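Local coordinates for protein glutamate--LysW ligase ArgX (Sulfolobus tokodaii, PDB 3VPB) that probably catalyses the ATP-dependent joining of glutamate's amino group to the gamma-carboxyl group of the C-terminal glutamate of the carrier protein LysW, in arginine biosynthesis, at residues B[112-115]-B[116-119]; B[214-217]-B[218-221]; B[75-78]-B[79-82]; B[154-158]-B[159-163]. All coordinates share one frame; numbering follows the deposited sequence.

Interaction 1 (B[112-115]-B[116-119]); sequences AALK and AYEQ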
ATOM      1  N   ALA B 112      -7.111 -19.042   6.699  1.00 15.93           N
ATOM      2  CA  ALA B 112      -7.020 -19.332   8.122  1.00 16.24           C
ATOM      3  C   ALA B 112      -7.975 -18.473   8.971  1.00 14.83           C
ATOM      4  O   ALA B 112      -8.508 -18.951   9.959  1.00 15.00           O
ATOM      5  CB  ALA B 112      -5.601 -19.163   8.601  1.00 15.77           C
ATOM      6  N   ALA B 113      -8.175 -17.211   8.593  1.00 15.24           N
ATOM      7  CA  ALA B 113      -9.083 -16.312   9.345  1.00 14.94           C
ATOM      8  C   ALA B 113     -10.519 -16.864   9.354  1.00 15.46           C
ATOM      9  O   ALA B 113     -11.200 -16.909  10.406  1.00 15.10           O
ATOM     10  CB  ALA B 113      -9.042 -14.888   8.776  1.00 14.76           C
ATOM     11  N   LEU B 114     -10.973 -17.306   8.181  1.00 16.35           N
ATOM     12  CA  LEU B 114     -12.328 -17.848   8.072  1.00 17.53           C
ATOM     13  C   LEU B 114     -12.483 -19.100   8.923  1.00 17.54           C
ATOM     14  O   LEU B 114     -13.494 -19.229   9.637  1.00 17.68           O
ATOM     15  CB  LEU B 114     -12.763 -18.054   6.617  1.00 17.22           C
ATOM     16  CG  LEU B 114     -14.227 -18.508   6.435  1.00 19.86           C
ATOM     17  CD1 LEU B 114     -15.249 -17.423   6.883  1.00 20.79           C
ATOM     18  CD2 LEU B 114     -14.465 -18.904   4.979  1.00 20.63           C
ATOM     19  N   LYS B 115     -11.502 -20.007   8.855  1.00 17.99           N
ATOM     20  CA  LYS B 115     -11.435 -21.160   9.789  1.00 18.80           C
ATOM     21  C   LYS B 115     -11.484 -20.790  11.278  1.00 18.99           C
ATOM     22  O   LYS B 115     -12.189 -21.444  12.075  1.00 18.59           O
ATOM     23  CB  LYS B 115     -10.210 -22.020   9.504  1.00 18.88           C
ATOM     24  CG  LYS B 115     -10.345 -22.803   8.220  1.00 21.67           C
ATOM     25  CD  LYS B 115      -9.054 -23.553   7.867  1.00 25.47           C
ATOM     26  CE  LYS B 115      -9.195 -24.138   6.463  1.00 28.47           C
ATOM     27  NZ  LYS B 115      -7.926 -24.798   6.050  1.00 28.33           N
ATOM     28  N   ALA B 116     -10.737 -19.754  11.651  1.00 19.13           N
ATOM     29  CA  ALA B 116     -10.765 -19.236  13.022  1.00 19.78           C
ATOM     30  C   ALA B 116     -12.155 -18.774  13.452  1.00 20.29           C
ATOM     31  O   ALA B 116     -12.597 -19.108  14.553  1.00 20.43           O
ATOM     32  CB  ALA B 116      -9.733 -18.106  13.220  1.00 19.42           C
ATOM     33  N   TYR B 117     -12.835 -18.001  12.602  1.00 20.14           N
ATOM     34  CA  TYR B 117     -14.214 -17.566  12.887  1.00 21.45           C
ATOM     35  C   TYR B 117     -15.109 -18.772  13.077  1.00 23.49           C
ATOM     36  O   TYR B 117     -15.911 -18.827  14.028  1.00 24.46           O
ATOM     37  CB  TYR B 117     -14.799 -16.709  11.731  1.00 19.90           C
ATOM     38  CG  TYR B 117     -14.061 -15.421  11.384  1.00 18.35           C
ATOM     39  CD1 TYR B 117     -14.344 -14.750  10.174  1.00 17.64           C
ATOM     40  CD2 TYR B 117     -13.099 -14.864  12.232  1.00 18.86           C
ATOM     41  CE1 TYR B 117     -13.684 -13.571   9.835  1.00 17.55           C
ATOM     42  CE2 TYR B 117     -12.412 -13.693  11.891  1.00 17.98           C
ATOM     43  CZ  TYR B 117     -12.726 -13.044  10.687  1.00 18.43           C
ATOM     44  OH  TYR B 117     -12.090 -11.886  10.308  1.00 20.45           O
ATOM     45  N   GLU B 118     -14.976 -19.728  12.159  1.00 25.07           N
ATOM     46  CA  GLU B 118     -15.741 -20.982  12.201  1.00 27.53           C
ATOM     47  C   GLU B 118     -15.473 -21.819  13.462  1.00 28.06           C
ATOM     48  O   GLU B 118     -16.397 -22.465  13.976  1.00 29.20           O
ATOM     49  CB  GLU B 118     -15.507 -21.806  10.929  1.00 27.32           C
ATOM     50  CG  GLU B 118     -16.143 -21.169   9.694  1.00 30.44           C
ATOM     51  CD  GLU B 118     -15.704 -21.793   8.380  1.00 33.15           C
ATOM     52  OE1 GLU B 118     -14.690 -22.547   8.363  1.00 33.36           O
ATOM     53  OE2 GLU B 118     -16.395 -21.527   7.355  1.00 34.02           O
ATOM     54  N   GLN B 119     -14.240 -21.798  13.963  1.00 28.39           N
ATOM     55  CA  GLN B 119     -13.867 -22.574  15.161  1.00 29.37           C
ATOM     56  C   GLN B 119     -14.409 -21.959  16.433  1.00 29.68           C
ATOM     57  O   GLN B 119     -14.788 -22.683  17.353  1.00 29.99           O
ATOM     58  CB  GLN B 119     -12.343 -22.715  15.290  1.00 29.25           C
ATOM     59  CG  GLN B 119     -11.758 -23.773  14.362  1.00 30.82           C
ATOM     60  CD  GLN B 119     -10.237 -23.843  14.388  1.00 32.99           C
ATOM     61  OE1 GLN B 119      -9.616 -24.335  13.438  1.00 34.27           O
ATOM     62  NE2 GLN B 119      -9.633 -23.369  15.469  1.00 34.87           N
TER
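Ala112 offers its O to Ala116 N at 2.9 Å, the first of four successive i to i+4 bonds. Its own methyl turns away from the next turn, and Glu36 of a second subunit packs on it. Ala113 comes next, and its O does double duty: it accepts from Tyr117 N and also lies 3.3 Å above one face of the Tyr117 ring, displaced toward the rim. The ring gets there because CG of Tyr117 stands anti to the carbonyl carbon (chi1 -60°), which swings it back along the helix. Its far end is then fixed by a hydrogen bond from Tyr117 OH to Asp126. Leu114 O accepts from Glu118 N at 3.0 Å, and the leucine side chain forks between two neighbours. CD1 lies a loose 4.3 Å from Tyr117 CD1, while CG (3.8 Å) and the other methyl, CD2, sit beside Glu118 OE2, the extended glutamate running obliquely past the leucine. On the way, Glu118 CG presses to 3.3 Å on Leu114 O. Lys115 closes the segment: its O takes Gln119 N at 2.8 Å, though this bond is bent to 138° at the hydrogen. The lysine chain is extended beyond CG and leaves the contact, its NZ forming salt bridges with Glu111 and with Glu36 of the second subunit. This is a regular amphipathic alpha-helix: Ala113, Ala116 and Tyr117 pack on strand 164-168, part of the antiparallel sheet in an alpha/beta lobe of the ATP-grasp fold.

Interaction 2 (B[214-217]-B[218-221]); sequences VDEK and LKET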
ATOM      1  N   VAL B 214      -8.457   0.977  42.850  1.00 31.91           N
ATOM      2  CA  VAL B 214      -7.507  -0.035  42.447  1.00 32.18           C
ATOM      3  C   VAL B 214      -7.378  -1.059  43.563  1.00 31.96           C
ATOM      4  O   VAL B 214      -6.828  -0.769  44.631  1.00 32.22           O
ATOM      5  CB  VAL B 214      -6.126   0.563  42.102  1.00 32.23           C
ATOM      6  CG1 VAL B 214      -5.240  -0.502  41.467  1.00 31.96           C
ATOM      7  CG2 VAL B 214      -6.275   1.778  41.186  1.00 33.00           C
ATOM      8  N   ASP B 215      -7.902  -2.254  43.323  1.00 31.67           N
ATOM      9  CA  ASP B 215      -7.826  -3.321  44.317  1.00 31.75           C
ATOM     10  C   ASP B 215      -6.550  -4.131  44.128  1.00 31.49           C
ATOM     11  O   ASP B 215      -5.839  -3.977  43.120  1.00 30.98           O
ATOM     12  CB  ASP B 215      -9.074  -4.225  44.260  1.00 32.48           C
ATOM     13  CG  ASP B 215      -9.274  -4.896  42.895  1.00 33.73           C
ATOM     14  OD1 ASP B 215      -8.310  -5.451  42.319  1.00 31.15           O
ATOM     15  OD2 ASP B 215     -10.431  -4.896  42.416  1.00 39.22           O
ATOM     16  N   GLU B 216      -6.256  -4.995  45.094  1.00 31.09           N
ATOM     17  CA  GLU B 216      -5.020  -5.752  45.059  1.00 31.38           C
ATOM     18  C   GLU B 216      -4.841  -6.618  43.815  1.00 30.24           C
ATOM     19  O   GLU B 216      -3.746  -6.640  43.260  1.00 29.70           O
ATOM     20  CB  GLU B 216      -4.819  -6.578  46.335  1.00 32.14           C
ATOM     21  CG  GLU B 216      -3.956  -5.858  47.358  1.00 35.89           C
ATOM     22  CD  GLU B 216      -2.548  -5.507  46.833  1.00 41.16           C
ATOM     23  OE1 GLU B 216      -1.967  -6.289  46.038  1.00 43.32           O
ATOM     24  OE2 GLU B 216      -2.018  -4.441  47.220  1.00 43.43           O
ATOM     25  N   LYS B 217      -5.898  -7.312  43.389  1.00 28.78           N
ATOM     26  CA  LYS B 217      -5.818  -8.217  42.242  1.00 28.26           C
ATOM     27  C   LYS B 217      -5.420  -7.435  40.990  1.00 26.53           C
ATOM     28  O   LYS B 217      -4.674  -7.933  40.174  1.00 25.41           O
ATOM     29  CB  LYS B 217      -7.148  -8.927  41.982  1.00 28.90           C
ATOM     30  CG  LYS B 217      -7.682  -9.770  43.149  1.00 31.52           C
ATOM     31  CD  LYS B 217      -9.205  -9.610  43.330  1.00 33.53           C
ATOM     32  CE  LYS B 217      -9.569  -8.268  44.003  1.00 35.99           C
ATOM     33  NZ  LYS B 217      -8.606  -7.847  45.101  1.00 37.09           N
ATOM     34  N   LEU B 218      -5.940  -6.219  40.852  1.00 25.64           N
ATOM     35  CA  LEU B 218      -5.602  -5.369  39.691  1.00 24.72           C
ATOM     36  C   LEU B 218      -4.131  -4.982  39.719  1.00 24.17           C
ATOM     37  O   LEU B 218      -3.439  -5.114  38.709  1.00 24.08           O
ATOM     38  CB  LEU B 218      -6.462  -4.112  39.661  1.00 24.11           C
ATOM     39  CG  LEU B 218      -6.259  -3.149  38.487  1.00 21.31           C
ATOM     40  CD1 LEU B 218      -6.300  -3.871  37.129  1.00 21.71           C
ATOM     41  CD2 LEU B 218      -7.270  -2.028  38.566  1.00 23.80           C
ATOM     42  N   LYS B 219      -3.663  -4.516  40.878  1.00 23.65           N
ATOM     43  CA  LYS B 219      -2.271  -4.107  41.026  1.00 23.35           C
ATOM     44  C   LYS B 219      -1.337  -5.271  40.701  1.00 22.72           C
ATOM     45  O   LYS B 219      -0.368  -5.094  39.976  1.00 22.13           O
ATOM     46  CB  LYS B 219      -1.994  -3.573  42.449  1.00 24.05           C
ATOM     47  CG  LYS B 219      -0.495  -3.416  42.786  1.00 25.81           C
ATOM     48  CD  LYS B 219      -0.225  -3.845  44.243  1.00 30.28           C
ATOM     49  CE  LYS B 219       1.144  -4.539  44.447  1.00 31.68           C
ATOM     50  NZ  LYS B 219       1.380  -5.909  43.841  1.00 31.46           N
ATOM     51  N   GLU B 220      -1.651  -6.451  41.244  1.00 23.06           N
ATOM     52  CA  GLU B 220      -0.839  -7.660  41.084  1.00 23.73           C
ATOM     53  C   GLU B 220      -0.779  -8.072  39.620  1.00 23.55           C
ATOM     54  O   GLU B 220       0.267  -8.491  39.128  1.00 23.51           O
ATOM     55  CB  GLU B 220      -1.449  -8.807  41.906  1.00 25.01           C
ATOM     56  CG  GLU B 220      -1.292  -8.622  43.390  1.00 26.69           C
ATOM     57  CD  GLU B 220      -2.265  -9.468  44.240  1.00 33.22           C
ATOM     58  OE1 GLU B 220      -3.191 -10.138  43.697  1.00 34.08           O
ATOM     59  OE2 GLU B 220      -2.094  -9.449  45.479  1.00 34.75           O
ATOM     60  N   THR B 221      -1.916  -7.946  38.940  1.00 23.20           N
ATOM     61  CA  THR B 221      -1.999  -8.269  37.515  1.00 23.38           C
ATOM     62  C   THR B 221      -1.077  -7.362  36.714  1.00 22.91           C
ATOM     63  O   THR B 221      -0.259  -7.861  35.938  1.00 22.82           O
ATOM     64  CB  THR B 221      -3.438  -8.154  36.990  1.00 23.09           C
ATOM     65  OG1 THR B 221      -4.276  -9.037  37.748  1.00 24.66           O
ATOM     66  CG2 THR B 221      -3.496  -8.547  35.527  1.00 23.09           C
TER
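Val214 lays its CG1 against Leu218 CD2 at 3.9 Å, the two side chains crossing at about a right angle. Both also rest on Cys189 of the neighbouring sheet. Asp215 follows with CG tucked between its backbone N and carbonyl carbon (chi1 59°), which turns OD1 back over the start of the helix. There OD1 is met nearly head-on by Leu218 N at 2.9 Å. OD2 bonds to Tyr246 OH, so the carboxylate is held at both oxygens, and the curled chain of Lys217 brings NZ to OD1 as a long salt bridge of 3.7 Å. On the outer side, Glu216 bends at chi2 and runs alongside Lys219, its OE1 lying 3.5 Å from Lys219 CD. That oxygen is also only 3.2 Å from Glu220 OE2, the carboxylate planes turned 55° apart. Two acceptors so close should repel unless a proton is shared, and Lys219 NZ, 4.0 Å from Glu216 OE1, may ease the strain without forming a salt bridge. Farther on, Lys217 O is gripped twice by one residue: Thr221 OG1 reaches it at 2.7 Å and Thr221 N arrives from the opposite face of the carbonyl plane. Asp215 is thus a textbook N-cap, opening helix 216-229, which packs on the five-stranded antiparallel sheet of the ATP-grasp domain.

Interaction 3 (B[75-78]-B[79-82]); sequences INSS and DVIN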
ATOM      1  N   ILE B  75      14.775   4.446  27.123  1.00 14.00           N
ATOM      2  CA  ILE B  75      13.524   4.193  27.832  1.00 14.80           C
ATOM      3  C   ILE B  75      12.409   4.536  26.855  1.00 15.12           C
ATOM      4  O   ILE B  75      12.242   5.711  26.562  1.00 14.32           O
ATOM      5  CB  ILE B  75      13.414   5.143  29.075  1.00 14.15           C
ATOM      6  CG1 ILE B  75      14.543   4.864  30.110  1.00 15.59           C
ATOM      7  CG2 ILE B  75      12.002   5.072  29.733  1.00 15.31           C
ATOM      8  CD1 ILE B  75      14.595   5.956  31.209  1.00 16.83           C
ATOM      9  N   ASN B  76      11.669   3.543  26.342  1.00 15.84           N
ATOM     10  CA  ASN B  76      11.936   2.117  26.535  1.00 16.57           C
ATOM     11  C   ASN B  76      13.039   1.551  25.639  1.00 17.04           C
ATOM     12  O   ASN B  76      13.439   2.177  24.659  1.00 17.58           O
ATOM     13  CB  ASN B  76      10.636   1.304  26.335  1.00 16.24           C
ATOM     14  CG  ASN B  76       9.602   1.632  27.384  1.00 18.00           C
ATOM     15  OD1 ASN B  76       9.858   1.490  28.566  1.00 16.76           O
ATOM     16  ND2 ASN B  76       8.455   2.141  26.956  1.00 15.73           N
ATOM     17  N   SER B  77      13.526   0.367  25.988  1.00 18.03           N
ATOM     18  CA  SER B  77      14.522  -0.345  25.169  1.00 18.58           C
ATOM     19  C   SER B  77      13.920  -0.901  23.859  1.00 18.31           C
ATOM     20  O   SER B  77      12.701  -1.086  23.738  1.00 17.00           O
ATOM     21  CB  SER B  77      15.228  -1.437  26.003  1.00 19.73           C
ATOM     22  OG  SER B  77      14.346  -2.510  26.311  1.00 21.58           O
ATOM     23  N   SER B  78      14.773  -1.165  22.864  1.00 18.39           N
ATOM     24  CA  SER B  78      14.273  -1.663  21.578  1.00 18.99           C
ATOM     25  C   SER B  78      13.627  -3.027  21.767  1.00 19.57           C
ATOM     26  O   SER B  78      12.691  -3.371  21.069  1.00 18.90           O
ATOM     27  CB  SER B  78      15.389  -1.702  20.507  1.00 19.03           C
ATOM     28  OG  SER B  78      16.393  -2.645  20.844  1.00 22.34           O
ATOM     29  N   ASP B  79      14.111  -3.799  22.740  1.00 19.83           N
ATOM     30  CA  ASP B  79      13.564  -5.134  22.950  1.00 21.13           C
ATOM     31  C   ASP B  79      12.139  -5.012  23.509  1.00 19.67           C
ATOM     32  O   ASP B  79      11.252  -5.747  23.085  1.00 20.20           O
ATOM     33  CB  ASP B  79      14.491  -5.979  23.843  1.00 22.97           C
ATOM     34  CG  ASP B  79      15.740  -6.503  23.094  1.00 28.73           C
ATOM     35  OD1 ASP B  79      16.790  -6.746  23.748  1.00 35.94           O
ATOM     36  OD2 ASP B  79      15.696  -6.661  21.851  1.00 35.17           O
ATOM     37  N   VAL B  80      11.918  -4.033  24.381  1.00 17.63           N
ATOM     38  CA  VAL B  80      10.600  -3.763  24.957  1.00 17.94           C
ATOM     39  C   VAL B  80       9.669  -3.187  23.867  1.00 17.31           C
ATOM     40  O   VAL B  80       8.514  -3.605  23.723  1.00 17.39           O
ATOM     41  CB  VAL B  80      10.717  -2.796  26.136  1.00 18.00           C
ATOM     42  CG1 VAL B  80       9.345  -2.307  26.578  1.00 18.88           C
ATOM     43  CG2 VAL B  80      11.457  -3.497  27.317  1.00 18.04           C
ATOM     44  N   ILE B  81      10.184  -2.246  23.092  1.00 16.95           N
ATOM     45  CA  ILE B  81       9.390  -1.651  21.990  1.00 17.15           C
ATOM     46  C   ILE B  81       8.902  -2.744  21.008  1.00 17.89           C
ATOM     47  O   ILE B  81       7.724  -2.792  20.641  1.00 18.76           O
ATOM     48  CB  ILE B  81      10.148  -0.498  21.283  1.00 17.12           C
ATOM     49  CG1 ILE B  81      10.303   0.692  22.240  1.00 17.77           C
ATOM     50  CG2 ILE B  81       9.354  -0.039  20.048  1.00 15.93           C
ATOM     51  CD1 ILE B  81      11.428   1.698  21.870  1.00 18.62           C
ATOM     52  N   ASN B  82       9.801  -3.637  20.616  1.00 18.58           N
ATOM     53  CA  ASN B  82       9.488  -4.724  19.678  1.00 20.21           C
ATOM     54  C   ASN B  82       8.343  -5.601  20.212  1.00 20.74           C
ATOM     55  O   ASN B  82       7.357  -5.887  19.504  1.00 20.75           O
ATOM     56  CB  ASN B  82      10.755  -5.560  19.456  1.00 21.98           C
ATOM     57  CG  ASN B  82      11.095  -5.796  17.967  1.00 25.50           C
ATOM     58  OD1 ASN B  82      10.364  -5.408  17.050  1.00 31.90           O
ATOM     59  ND2 ASN B  82      12.221  -6.445  17.736  1.00 31.55           N
TER
HETATM   60  O   HOH W   1      16.394  -5.289  19.740  1.00 28.63           O
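The amide of Asn76 has Val80 CG1 over one face, 4.0 Å from Asn76 CG, and the same methyl touches Asn76 CB at 3.8 Å. Its polar ends look elsewhere: ND2 donates to the main-chain O atoms of Asp253 and Phe233, while OD1 accepts weakly from Glu232 N. The other flat group, the Asp79 carboxylate, meets the preceding segment through a water that donates to Asp79 OD2 at 2.6 Å and to Ser78 OG at 2.9 Å. Ser78 OG is also bonded to Glu68. Between them Ser77 takes the N-cap position. With OG between its backbone N and carbonyl carbon (chi1 70°), it faces the first turn, but the capping bond from Val80 N is weak at 3.5 Å, and Val80 CG2 comes closer, to 3.2 Å. The firmer closure is in the backbone, Ile81 N to Ser77 O at 2.8 Å. Ile81 CD1 also reaches Asn76 O at 3.5 Å, just after the cis peptide between Ile75 and Asn76. The chemistry implies that the buried amide is fixed in rotation by its bonds to the ATP-grasp domain, so this helix start ties the pre-ATP-grasp domain to it, with water bridging at the outer side.

Interaction 4 (B[154-158]-B[159-163]); sequences ELMGN and SALKA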
ATOM      1  N   GLU B 154      -6.842  -8.056   3.397  1.00 21.05           N
ATOM      2  CA  GLU B 154      -5.982  -8.595   2.341  1.00 22.83           C
ATOM      3  C   GLU B 154      -5.352  -7.523   1.474  1.00 23.22           C
ATOM      4  O   GLU B 154      -4.374  -7.794   0.758  1.00 22.97           O
ATOM      5  CB  GLU B 154      -6.753  -9.589   1.455  1.00 23.74           C
ATOM      6  CG  GLU B 154      -7.004 -10.910   2.132  1.00 26.60           C
ATOM      7  CD  GLU B 154      -5.720 -11.643   2.444  1.00 31.67           C
ATOM      8  OE1 GLU B 154      -5.092 -12.144   1.486  1.00 34.11           O
ATOM      9  OE2 GLU B 154      -5.334 -11.710   3.638  1.00 32.73           O
ATOM     10  N   LEU B 155      -5.917  -6.319   1.522  1.00 23.67           N
ATOM     11  CA  LEU B 155      -5.454  -5.209   0.695  1.00 24.43           C
ATOM     12  C   LEU B 155      -4.592  -4.201   1.471  1.00 24.36           C
ATOM     13  O   LEU B 155      -4.295  -3.113   0.979  1.00 25.44           O
ATOM     14  CB  LEU B 155      -6.651  -4.521   0.026  1.00 25.46           C
ATOM     15  CG  LEU B 155      -7.233  -5.122  -1.263  1.00 27.36           C
ATOM     16  CD1 LEU B 155      -7.495  -6.600  -1.171  1.00 31.30           C
ATOM     17  CD2 LEU B 155      -8.500  -4.399  -1.735  1.00 28.08           C
ATOM     18  N   MET B 156      -4.174  -4.566   2.682  1.00 23.26           N
ATOM     19  CA  MET B 156      -3.275  -3.705   3.463  1.00 22.13           C
ATOM     20  C   MET B 156      -1.859  -3.791   2.904  1.00 22.03           C
ATOM     21  O   MET B 156      -1.451  -4.833   2.390  1.00 21.90           O
ATOM     22  CB  MET B 156      -3.288  -4.099   4.940  1.00 22.56           C
ATOM     23  CG  MET B 156      -4.666  -3.919   5.637  1.00 22.70           C
ATOM     24  SD  MET B 156      -5.244  -2.211   5.787  1.00 26.88           S
ATOM     25  CE  MET B 156      -6.338  -2.032   4.374  1.00 29.42           C
ATOM     26  N   GLY B 157      -1.105  -2.705   3.026  1.00 21.39           N
ATOM     27  CA  GLY B 157       0.242  -2.648   2.448  1.00 21.02           C
ATOM     28  C   GLY B 157       1.346  -3.139   3.364  1.00 20.12           C
ATOM     29  O   GLY B 157       2.464  -3.355   2.921  1.00 21.63           O
ATOM     30  N   ASN B 158       1.036  -3.289   4.647  1.00 18.95           N
ATOM     31  CA  ASN B 158       1.968  -3.847   5.648  1.00 18.13           C
ATOM     32  C   ASN B 158       1.497  -5.276   5.952  1.00 18.66           C
ATOM     33  O   ASN B 158       0.413  -5.484   6.505  1.00 18.77           O
ATOM     34  CB  ASN B 158       1.971  -2.973   6.905  1.00 17.74           C
ATOM     35  CG  ASN B 158       2.939  -3.473   7.968  1.00 16.62           C
ATOM     36  OD1 ASN B 158       3.184  -4.667   8.075  1.00 16.65           O
ATOM     37  ND2 ASN B 158       3.510  -2.547   8.741  1.00 16.69           N
ATOM     38  N   SER B 159       2.291  -6.260   5.553  1.00 18.74           N
ATOM     39  CA  SER B 159       1.871  -7.652   5.694  1.00 19.44           C
ATOM     40  C   SER B 159       1.603  -8.100   7.139  1.00 19.31           C
ATOM     41  O   SER B 159       0.870  -9.059   7.361  1.00 19.46           O
ATOM     42  CB  SER B 159       2.879  -8.575   5.000  1.00 19.76           C
ATOM     43  OG  SER B 159       2.763  -8.350   3.614  1.00 20.01           O
ATOM     44  N   ALA B 160       2.138  -7.378   8.119  1.00 19.39           N
ATOM     45  CA  ALA B 160       1.797  -7.661   9.515  1.00 19.59           C
ATOM     46  C   ALA B 160       0.314  -7.357   9.794  1.00 19.59           C
ATOM     47  O   ALA B 160      -0.306  -7.998  10.651  1.00 18.71           O
ATOM     48  CB  ALA B 160       2.724  -6.905  10.484  1.00 20.21           C
ATOM     49  N   LEU B 161      -0.271  -6.425   9.031  1.00 19.23           N
ATOM     50  CA  LEU B 161      -1.702  -6.100   9.192  1.00 19.14           C
ATOM     51  C   LEU B 161      -2.589  -7.209   8.649  1.00 19.31           C
ATOM     52  O   LEU B 161      -3.791  -7.219   8.886  1.00 20.25           O
ATOM     53  CB  LEU B 161      -2.057  -4.776   8.509  1.00 18.89           C
ATOM     54  CG  LEU B 161      -1.411  -3.496   9.031  1.00 19.93           C
ATOM     55  CD1 LEU B 161      -1.936  -2.319   8.191  1.00 19.03           C
ATOM     56  CD2 LEU B 161      -1.723  -3.275  10.490  1.00 21.07           C
ATOM     57  N   LYS B 162      -1.986  -8.144   7.925  1.00 18.42           N
ATOM     58  CA  LYS B 162      -2.704  -9.300   7.393  1.00 19.01           C
ATOM     59  C   LYS B 162      -2.770 -10.469   8.383  1.00 17.93           C
ATOM     60  O   LYS B 162      -3.425 -11.479   8.117  1.00 19.32           O
ATOM     61  CB  LYS B 162      -2.064  -9.754   6.078  1.00 20.00           C
ATOM     62  CG  LYS B 162      -2.180  -8.712   4.953  1.00 20.66           C
ATOM     63  CD  LYS B 162      -1.426  -9.135   3.698  1.00 26.52           C
ATOM     64  CE  LYS B 162      -1.444  -7.998   2.668  1.00 29.43           C
ATOM     65  NZ  LYS B 162      -0.988  -8.460   1.325  1.00 31.97           N
ATOM     66  N   ALA B 163      -2.063 -10.356   9.507  1.00 16.29           N
ATOM     67  CA  ALA B 163      -2.144 -11.360  10.548  1.00 15.19           C
ATOM     68  C   ALA B 163      -3.369 -11.017  11.405  1.00 14.97           C
ATOM     69  O   ALA B 163      -3.545  -9.868  11.794  1.00 15.60           O
ATOM     70  CB  ALA B 163      -0.889 -11.338  11.401  1.00 14.98           C
TER
HETATM   71  O   HOH W   2      -4.513 -12.556   6.005  1.00 35.24           O
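A chi1 of -179° carries the Asn158 amide away from its own N and on over the next turn, where OD1 meets Ala160 N at 2.9 Å. Its main-chain O is used too: Leu161 N donates to it at 2.8 Å from well above the carbonyl plane, 43° out of it. One residue therefore receives two successive N-H groups, one on its side chain and one on its backbone. Leu161 also makes the apolar part of the contact. Met156 has CG anti to its carbonyl carbon and bends again at chi2, crossing Leu161 at about a right angle, with Met156 CB 3.8 Å from Leu161 CB and SD 4.1 Å from Leu161 CD1. Lys162 reaches back fully extended along the chain, its CE 3.2 Å from Met156 O. Farther along, a water sits 2.6 Å from both Glu154 OE2 and Lys162 O, linking the two ends of the loop. Within its own subunit, Asn158 ND2 bonds to Tyr58 OH. The outer face meets other chains: Ser159 OG bonds to Glu52 of the LysW chain, which also packs on Asn158, and Leu161 packs on Leu155 of a third subunit. The side-chain bond of Asn158 makes an Asx turn, here opening a short 3-10 segment, in the connection from helix 143-153 to strand 164-168 of the ATP-grasp domain, where it lies against the carrier protein.

How the interactions relate
Along the chain the order is interaction 3, interaction 1, interaction 4 and interaction 2. Each is local, closing one turn or a short loop, and they follow in series without nesting or crossing. Interaction 3 leaves the last strand of the parallel sheet and starts helix 78-84; the other three belong to the ATP-grasp domain. Interactions 1 and 4 both adjoin strand 164-168 of the four-stranded antiparallel sheet, the first through helix 110-120 packed on it, the second in the connection leading into it, with nearest atoms about 7 Å apart. Interaction 2 begins the helix on the five-stranded sheet, its centre about 36 Å from that of interaction 4. Interactions 1, 3 and 4 also touch a second subunit.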